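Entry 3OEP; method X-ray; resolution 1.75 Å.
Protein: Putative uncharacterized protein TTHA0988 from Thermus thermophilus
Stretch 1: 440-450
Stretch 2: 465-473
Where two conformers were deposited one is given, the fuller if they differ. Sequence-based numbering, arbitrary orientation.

Stretch 1 (440-450) TPLGGVQVPPS
Stretch 2, residues 465-473: GYAKPALVD

Two strands of one chain, centred on 444-447 and 467-472, run antiparallel, their directions 149° apart and their axes approaching to 4.6 Å. Register places Gly 444 opposite Leu 471 (CA to CA 4.4 Å) and Gln 446 opposite Lys 468 (4.6 Å). Three straight 2.8 Å hydrogen bonds tie the backbones: Val 472 N to Gly 443 O, Val 445 N to Ala 470 O, and Val 447 N to Ala 467 O. Val 445 O finds no polar partner; Pro 469, lacking an amide hydrogen, sets its CD 3.3 Å from that oxygen, and Lys 468 CA lies equally near.

A type II turn from Pro 441 to Gly 444 opens the pairing. Gly 443 (phi/psi 86/2) must be bare, since a CB would strike Val 472 O. Over bare Gly 444, Leu 471 (m, t) lays CD2 3.7 Å from Gly 444 CA and 3.6 Å from Pro 441 CG. On the other face, Val 445 (t) meets Val 472 (t), CG2 to CG2 4.1 Å, while Val 447 (t) rests CG2 3.8 Å from Pro 469 CG.

Lys 468 (m, p, t, t) carries NZ to Gln 446 OE1 (3.0 Å) and Tyr 466 O (2.7 Å), bonding to both. Pro 448 CB lies over one face of the Tyr 466 (m) ring, 3.8 Å from its centroid, a CH-pi contact.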

ATOM      1  N   THR A 440      -1.059   8.334  -5.153  1.00 13.03           N
ATOM      2  CA  THR A 440      -1.228   7.305  -6.169  1.00 13.22           C
ATOM      3  C   THR A 440      -2.693   6.869  -6.268  1.00 14.89           C
ATOM      4  O   THR A 440      -3.357   6.678  -5.249  1.00 15.27           O
ATOM      5  CB  THR A 440      -0.368   6.081  -5.852  1.00 12.96           C
ATOM      6  OG1 THR A 440      -0.660   5.626  -4.528  1.00 16.69           O
ATOM      7  CG2 THR A 440       1.114   6.446  -5.952  1.00 13.43           C
ATOM      8  N   PRO A 441      -3.201   6.726  -7.501  1.00 16.19           N
ATOM      9  CA  PRO A 441      -4.558   6.222  -7.718  1.00 16.80           C
ATOM     10  C   PRO A 441      -4.569   4.705  -7.865  1.00 16.04           C
ATOM     11  O   PRO A 441      -3.680   4.166  -8.509  1.00 15.30           O
ATOM     12  CB  PRO A 441      -4.948   6.886  -9.037  1.00 16.09           C
ATOM     13  CG  PRO A 441      -3.674   7.012  -9.791  1.00 18.94           C
ATOM     14  CD  PRO A 441      -2.557   7.115  -8.766  1.00 14.84           C
ATOM     15  N   LEU A 442      -5.555   4.024  -7.278  1.00 18.15           N
ATOM     16  CA  LEU A 442      -5.676   2.569  -7.435  1.00 18.67           C
ATOM     17  C   LEU A 442      -5.937   2.258  -8.908  1.00 16.12           C
ATOM     18  O   LEU A 442      -6.820   2.854  -9.521  1.00 18.99           O
ATOM     19  CB  LEU A 442      -6.804   2.009  -6.563  1.00 20.04           C
ATOM     20  CG  LEU A 442      -6.939   0.486  -6.462  1.00 24.11           C
ATOM     21  CD1 LEU A 442      -5.697  -0.145  -5.835  1.00 23.37           C
ATOM     22  CD2 LEU A 442      -8.187   0.121  -5.660  1.00 25.81           C
ATOM     23  N   GLY A 443      -5.151   1.349  -9.477  1.00 14.83           N
ATOM     24  CA  GLY A 443      -5.261   1.021 -10.893  1.00 14.65           C
ATOM     25  C   GLY A 443      -4.449   1.941 -11.783  1.00 12.84           C
ATOM     26  O   GLY A 443      -4.467   1.800 -13.003  1.00 13.05           O
ATOM     27  N   GLY A 444      -3.716   2.877 -11.183  1.00 13.21           N
ATOM     28  CA  GLY A 444      -2.843   3.755 -11.954  1.00 13.41           C
ATOM     29  C   GLY A 444      -1.835   2.980 -12.785  1.00 13.17           C
ATOM     30  O   GLY A 444      -1.203   2.045 -12.288  1.00 13.55           O
ATOM     31  N   VAL A 445      -1.690   3.359 -14.052  1.00 12.31           N
ATOM     32  CA  VAL A 445      -0.681   2.772 -14.917  1.00 13.26           C
ATOM     33  C   VAL A 445       0.521   3.710 -14.868  1.00 14.56           C
ATOM     34  O   VAL A 445       0.539   4.754 -15.517  1.00 14.62           O
ATOM     35  CB  VAL A 445      -1.176   2.573 -16.359  1.00 14.13           C
ATOM     36  CG1 VAL A 445      -0.091   1.914 -17.213  1.00 13.90           C
ATOM     37  CG2 VAL A 445      -2.458   1.737 -16.368  1.00 13.94           C
ATOM     38  N   GLN A 446       1.500   3.336 -14.055  1.00 14.12           N
ATOM     39  CA  GLN A 446       2.666   4.164 -13.798  1.00 15.45           C
ATOM     40  C   GLN A 446       3.711   3.935 -14.872  1.00 15.48           C
ATOM     41  O   GLN A 446       4.103   2.800 -15.113  1.00 17.77           O
ATOM     42  CB  GLN A 446       3.246   3.807 -12.429  1.00 18.14           C
ATOM     43  CG  GLN A 446       4.331   4.725 -11.948  1.00 20.94           C
ATOM     44  CD  GLN A 446       4.731   4.420 -10.523  1.00 21.44           C
ATOM     45  OE1 GLN A 446       4.226   5.028  -9.577  1.00 27.21           O
ATOM     46  NE2 GLN A 446       5.633   3.464 -10.362  1.00 22.53           N
ATOM     47  N   VAL A 447       4.165   5.011 -15.514  1.00 14.42           N
ATOM     48  CA  VAL A 447       5.129   4.916 -16.615  1.00 15.76           C
ATOM     49  C   VAL A 447       6.292   5.887 -16.384  1.00 17.97           C
ATOM     50  O   VAL A 447       6.146   7.101 -16.554  1.00 17.71           O
ATOM     51  CB  VAL A 447       4.465   5.202 -17.982  1.00 16.52           C
ATOM     52  CG1 VAL A 447       5.438   4.901 -19.119  1.00 17.52           C
ATOM     53  CG2 VAL A 447       3.188   4.376 -18.142  1.00 15.73           C
ATOM     54  N   PRO A 448       7.455   5.355 -15.976  1.00 19.77           N
ATOM     55  CA  PRO A 448       8.600   6.215 -15.723  1.00 22.39           C
ATOM     56  C   PRO A 448       9.247   6.642 -17.035  1.00 22.93           C
ATOM     57  O   PRO A 448       8.972   6.041 -18.068  1.00 22.36           O
ATOM     58  CB  PRO A 448       9.540   5.312 -14.934  1.00 22.02           C
ATOM     59  CG  PRO A 448       9.258   3.938 -15.451  1.00 25.33           C
ATOM     60  CD  PRO A 448       7.800   3.925 -15.862  1.00 22.15           C
ATOM     61  N   PRO A 449      10.111   7.669 -16.996  1.00 24.30           N
ATOM     62  CA  PRO A 449      10.780   8.125 -18.223  1.00 26.69           C
ATOM     63  C   PRO A 449      11.478   6.978 -18.947  1.00 27.98           C
ATOM     64  O   PRO A 449      11.400   6.875 -20.173  1.00 29.81           O
ATOM     65  CB  PRO A 449      11.798   9.143 -17.708  1.00 26.68           C
ATOM     66  CG  PRO A 449      11.236   9.624 -16.420  1.00 26.70           C
ATOM     67  CD  PRO A 449      10.534   8.444 -15.818  1.00 25.55           C
ATOM     68  N   SER A 450      12.169   6.143 -18.176  1.00 29.89           N
ATOM     69  CA  SER A 450      12.794   4.933 -18.690  0.50 32.04           C
ATOM     70  C   SER A 450      12.474   3.789 -17.741  1.00 32.66           C
ATOM     71  O   SER A 450      12.753   3.875 -16.545  1.00 35.12           O
ATOM     72  CB  SER A 450      14.309   5.114 -18.804  0.50 33.26           C
ATOM     73  OG  SER A 450      14.926   3.945 -19.316  0.50 34.51           O
ATOM     74  N   GLY A 465       6.150   9.874  -7.857  1.00 19.63           N
ATOM     75  CA  GLY A 465       6.472  10.949  -8.793  1.00 19.42           C
ATOM     76  C   GLY A 465       6.404  10.567 -10.269  1.00 19.94           C
ATOM     77  O   GLY A 465       6.434  11.440 -11.149  1.00 21.13           O
ATOM     78  N   TYR A 466       6.311   9.277 -10.561  1.00 18.14           N
ATOM     79  CA  TYR A 466       6.232   8.847 -11.954  1.00 17.37           C
ATOM     80  C   TYR A 466       4.838   9.100 -12.503  1.00 17.11           C
ATOM     81  O   TYR A 466       3.845   9.071 -11.764  1.00 16.55           O
ATOM     82  CB  TYR A 466       6.622   7.378 -12.120  1.00 18.78           C
ATOM     83  CG  TYR A 466       8.074   7.097 -11.802  1.00 20.01           C
ATOM     84  CD1 TYR A 466       9.093   7.904 -12.313  1.00 23.74           C
ATOM     85  CD2 TYR A 466       8.431   6.018 -11.000  1.00 26.58           C
ATOM     86  CE1 TYR A 466      10.427   7.644 -12.025  1.00 27.53           C
ATOM     87  CE2 TYR A 466       9.761   5.755 -10.706  1.00 30.68           C
ATOM     88  CZ  TYR A 466      10.750   6.567 -11.221  1.00 31.37           C
ATOM     89  OH  TYR A 466      12.072   6.304 -10.930  1.00 35.06           O
ATOM     90  N   ALA A 467       4.788   9.382 -13.799  1.00 16.07           N
ATOM     91  CA  ALA A 467       3.550   9.720 -14.483  1.00 15.78           C
ATOM     92  C   ALA A 467       2.578   8.554 -14.528  1.00 15.08           C
ATOM     93  O   ALA A 467       2.984   7.391 -14.679  1.00 15.73           O
ATOM     94  CB  ALA A 467       3.848  10.183 -15.908  1.00 16.26           C
ATOM     95  N   LYS A 468       1.296   8.884 -14.374  1.00 14.83           N
ATOM     96  CA  LYS A 468       0.215   7.935 -14.572  0.50 14.13           C
ATOM     97  C   LYS A 468      -0.652   8.442 -15.728  1.00 14.03           C
ATOM     98  O   LYS A 468      -1.596   9.203 -15.509  1.00 13.66           O
ATOM     99  CB  LYS A 468      -0.605   7.777 -13.287  0.50 15.50           C
ATOM    100  CG  LYS A 468       0.095   6.971 -12.181  0.50 19.41           C
ATOM    101  CD  LYS A 468       1.016   7.833 -11.315  0.50 19.42           C
ATOM    102  CE  LYS A 468       1.816   6.997 -10.306  0.50 19.89           C
ATOM    103  NZ  LYS A 468       2.965   7.727  -9.643  0.50 11.64           N
ATOM    104  N   PRO A 469      -0.315   8.049 -16.973  1.00 14.27           N
ATOM    105  CA  PRO A 469      -1.113   8.550 -18.105  1.00 14.92           C
ATOM    106  C   PRO A 469      -2.489   7.901 -18.226  1.00 14.99           C
ATOM    107  O   PRO A 469      -3.377   8.448 -18.887  1.00 15.41           O
ATOM    108  CB  PRO A 469      -0.248   8.217 -19.326  1.00 14.50           C
ATOM    109  CG  PRO A 469       0.629   7.094 -18.879  1.00 16.16           C
ATOM    110  CD  PRO A 469       0.911   7.369 -17.430  1.00 14.26           C
ATOM    111  N   ALA A 470      -2.657   6.742 -17.598  1.00 13.79           N
ATOM    112  CA  ALA A 470      -3.904   6.007 -17.656  1.00 13.52           C
ATOM    113  C   ALA A 470      -4.189   5.321 -16.328  1.00 13.30           C
ATOM    114  O   ALA A 470      -3.307   5.220 -15.466  1.00 12.71           O
ATOM    115  CB  ALA A 470      -3.852   4.983 -18.781  1.00 13.78           C
ATOM    116  N   LEU A 471      -5.433   4.876 -16.186  1.00 12.85           N
ATOM    117  CA  LEU A 471      -5.902   4.092 -15.055  1.00 13.95           C
ATOM    118  C   LEU A 471      -6.634   2.877 -15.590  1.00 14.62           C
ATOM    119  O   LEU A 471      -7.422   2.992 -16.527  1.00 16.61           O
ATOM    120  CB  LEU A 471      -6.900   4.894 -14.211  1.00 16.89           C
ATOM    121  CG  LEU A 471      -6.570   6.324 -13.806  1.00 21.69           C
ATOM    122  CD1 LEU A 471      -7.778   6.968 -13.125  1.00 26.79           C
ATOM    123  CD2 LEU A 471      -5.366   6.339 -12.899  1.00 24.17           C
ATOM    124  N   VAL A 472      -6.405   1.715 -14.988  1.00 13.55           N
ATOM    125  CA  VAL A 472      -7.252   0.559 -15.271  1.00 13.52           C
ATOM    126  C   VAL A 472      -8.611   0.768 -14.606  1.00 14.82           C
ATOM    127  O   VAL A 472      -8.693   1.143 -13.428  1.00 16.53           O
ATOM    128  CB  VAL A 472      -6.623  -0.754 -14.779  1.00 13.57           C
ATOM    129  CG1 VAL A 472      -7.604  -1.922 -14.952  1.00 13.46           C
ATOM    130  CG2 VAL A 472      -5.319  -1.023 -15.533  1.00 14.77           C
ATOM    131  N   ASP A 473      -9.669   0.537 -15.374  1.00 14.32           N
ATOM    132  CA  ASP A 473     -11.046   0.626 -14.891  1.00 15.51           C
ATOM    133  C   ASP A 473     -11.200  -0.228 -13.629  1.00 16.52           C
ATOM    134  O   ASP A 473     -10.807  -1.386 -13.630  1.00 15.85           O
ATOM    135  CB  ASP A 473     -11.991   0.134 -15.986  1.00 16.43           C
ATOM    136  CG  ASP A 473     -13.445   0.459 -15.708  1.00 21.07           C
ATOM    137  OD1 ASP A 473     -14.057   1.193 -16.521  1.00 23.96           O
ATOM    138  OD2 ASP A 473     -13.986  -0.016 -14.691  1.00 21.94           O
TER
HETATM  139  O   HOH W   1      -9.176   2.016 -10.896  1.00 25.73           O
HETATM  140  O   HOH W   2       6.115   6.832  -8.864  1.00 24.47           O